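Local coordinates for D-isomer specific 2-hydroxyacid dehydrogenase family protein (Aeromonas salmonicida subsp. salmonicida, PDB 3HG7) that probably works as an NAD-binding oxidoreductase of the D-isomer specific 2-hydroxyacid dehydrogenase family, at residues R6-L11 with P28-L33. The protein carries 1 engineered substitution. Residues are numbered along the deposited sequence; the frame is centred on the assembly and turned at random.
Sequences RTLLLL and PHLRIL
Thr7 OG1 takes two hydrogen bonds from the guanidinium of Arg31, one from NH2 at 3.0 Å and one from NE at 3.1 Å, and lies close to the guanidinium plane, at the edge that carries NE and NH2. The two side chains run side by side; a bend at chi3 (55°) turns NE of Arg31 toward the hydroxyl. Leu33 CD1 sits over the centre of one guanidinium face, 3.8 Å above it, and also meets Thr7 CG2 at 3.6 Å. Two N-H donors on one oxygen and a methyl on the face should limit rotation of the guanidinium, and a salt bridge from NH2 to Glu47 adds a further hold.

On the face that carries Leu8, Leu30 and Ile32 the packing is mostly aliphatic. Leu30 CD1 slots between Arg6 CB and Leu8 CB, while Leu10 CD1 reaches Ile32 CG2 at 3.8 Å. Arg6 sends its extended chain away, yet its NH2 still connects to His29 O through a water.

Between these two layers of side chains runs the parallel ladder: Arg31 N to Arg6 O, Leu8 N to Arg31 O, Leu33 N to Leu8 O and Leu10 N to Leu33 O. Arg6 N extends it to His29 O, 3.1 Å away.

These are the two strands of a right-handed beta-alpha-beta crossover whose helix, 15-24, packs Leu22 against Leu8, Leu10 and Ile32. Helix 286-301 covers Arg6, Leu8 and Leu30 on that same face, strand 50-53 pairs with the far side of 6-11, and 30-34 edges a five-stranded parallel sheet, consistent with the family's flavodoxin-like substrate-binding domain.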
# COMPACT_ATOMS: atom_id res chain seq x y z
N ARG A 6 -29.74 9.19 10.72
CA ARG A 6 -28.38 8.85 11.12
C ARG A 6 -27.47 10.04 10.87
O ARG A 6 -27.79 10.91 10.05
CB ARG A 6 -27.82 7.63 10.38
CG ARG A 6 -28.45 6.29 10.83
CD ARG A 6 -27.79 5.14 10.10
NE ARG A 6 -28.44 3.85 10.36
CZ ARG A 6 -29.43 3.34 9.63
NH1 ARG A 6 -29.90 2.12 9.90
NH2 ARG A 6 -29.94 4.02 8.62
N THR A 7 -26.34 10.04 11.56
CA THR A 7 -25.31 11.07 11.42
C THR A 7 -23.99 10.44 10.98
O THR A 7 -23.57 9.46 11.57
CB THR A 7 -25.11 11.80 12.75
OG1 THR A 7 -26.31 12.54 13.07
CG2 THR A 7 -23.92 12.81 12.67
N LEU A 8 -23.40 10.99 9.93
CA LEU A 8 -22.07 10.62 9.46
C LEU A 8 -21.13 11.75 9.90
O LEU A 8 -21.45 12.92 9.71
CB LEU A 8 -22.03 10.55 7.94
CG LEU A 8 -20.65 10.55 7.26
CD1 LEU A 8 -19.82 9.32 7.66
CD2 LEU A 8 -20.84 10.59 5.75
N LEU A 9 -19.99 11.39 10.49
CA LEU A 9 -18.95 12.39 10.77
C LEU A 9 -17.75 12.15 9.84
O LEU A 9 -17.26 11.03 9.80
CB LEU A 9 -18.50 12.34 12.23
CG LEU A 9 -17.37 13.34 12.63
CD1 LEU A 9 -17.82 14.78 12.43
CD2 LEU A 9 -17.00 13.14 14.12
N LEU A 10 -17.28 13.22 9.17
CA LEU A 10 -16.11 13.17 8.28
C LEU A 10 -14.92 13.69 9.07
O LEU A 10 -14.97 14.80 9.57
CB LEU A 10 -16.34 14.07 7.07
CG LEU A 10 -17.53 13.64 6.19
CD1 LEU A 10 -17.71 14.63 5.09
CD2 LEU A 10 -17.22 12.26 5.60
N LEU A 11 -13.91 12.84 9.22
CA LEU A 11 -12.70 13.15 9.97
C LEU A 11 -11.48 12.72 9.11
O LEU A 11 -10.66 11.84 9.48
CB LEU A 11 -12.73 12.41 11.29
CG LEU A 11 -11.60 12.53 12.30
CD1 LEU A 11 -11.46 13.97 12.76
CD2 LEU A 11 -11.95 11.63 13.48
N PRO A 28 -30.62 9.91 1.60
CA PRO A 28 -31.69 10.39 2.47
C PRO A 28 -31.46 9.96 3.92
O PRO A 28 -30.77 8.98 4.17
CB PRO A 28 -32.94 9.73 1.88
CG PRO A 28 -32.42 8.49 1.21
CD PRO A 28 -31.04 8.81 0.71
N HIS A 29 -32.01 10.72 4.86
CA HIS A 29 -31.96 10.37 6.27
C HIS A 29 -30.51 10.28 6.78
O HIS A 29 -30.21 9.48 7.67
CB HIS A 29 -32.70 9.05 6.55
CG HIS A 29 -33.81 8.73 5.59
ND1 HIS A 29 -35.00 9.43 5.57
CD2 HIS A 29 -33.92 7.77 4.64
CE1 HIS A 29 -35.79 8.92 4.63
NE2 HIS A 29 -35.15 7.92 4.05
N LEU A 30 -29.61 11.09 6.21
CA LEU A 30 -28.23 11.10 6.70
C LEU A 30 -27.73 12.52 6.90
O LEU A 30 -27.58 13.25 5.93
CB LEU A 30 -27.30 10.37 5.73
CG LEU A 30 -25.84 10.25 6.19
CD1 LEU A 30 -25.73 9.41 7.46
CD2 LEU A 30 -24.95 9.70 5.09
N ARG A 31 -27.49 12.90 8.15
CA ARG A 31 -26.87 14.21 8.44
C ARG A 31 -25.35 14.05 8.30
O ARG A 31 -24.77 13.16 8.94
CB ARG A 31 -27.22 14.69 9.85
CG ARG A 31 -26.64 16.05 10.21
CD ARG A 31 -27.03 16.53 11.61
NE ARG A 31 -26.71 15.58 12.68
CZ ARG A 31 -26.37 15.93 13.92
NH1 ARG A 31 -26.28 17.22 14.27
NH2 ARG A 31 -26.11 14.99 14.83
N ILE A 32 -24.72 14.92 7.52
CA ILE A 32 -23.28 14.84 7.25
C ILE A 32 -22.58 15.96 8.00
O ILE A 32 -22.85 17.14 7.76
CB ILE A 32 -22.97 14.90 5.74
CG1 ILE A 32 -23.59 13.69 5.04
CG2 ILE A 32 -21.46 14.98 5.50
CD1 ILE A 32 -23.61 13.79 3.52
N LEU A 33 -21.72 15.57 8.93
CA LEU A 33 -21.04 16.54 9.78
C LEU A 33 -19.60 16.44 9.43
O LEU A 33 -19.16 15.41 8.91
CB LEU A 33 -21.23 16.22 11.26
CG LEU A 33 -22.65 16.27 11.83
CD1 LEU A 33 -22.58 16.09 13.36
CD2 LEU A 33 -23.31 17.59 11.49
O HOH W 1 -29.34 6.70 7.64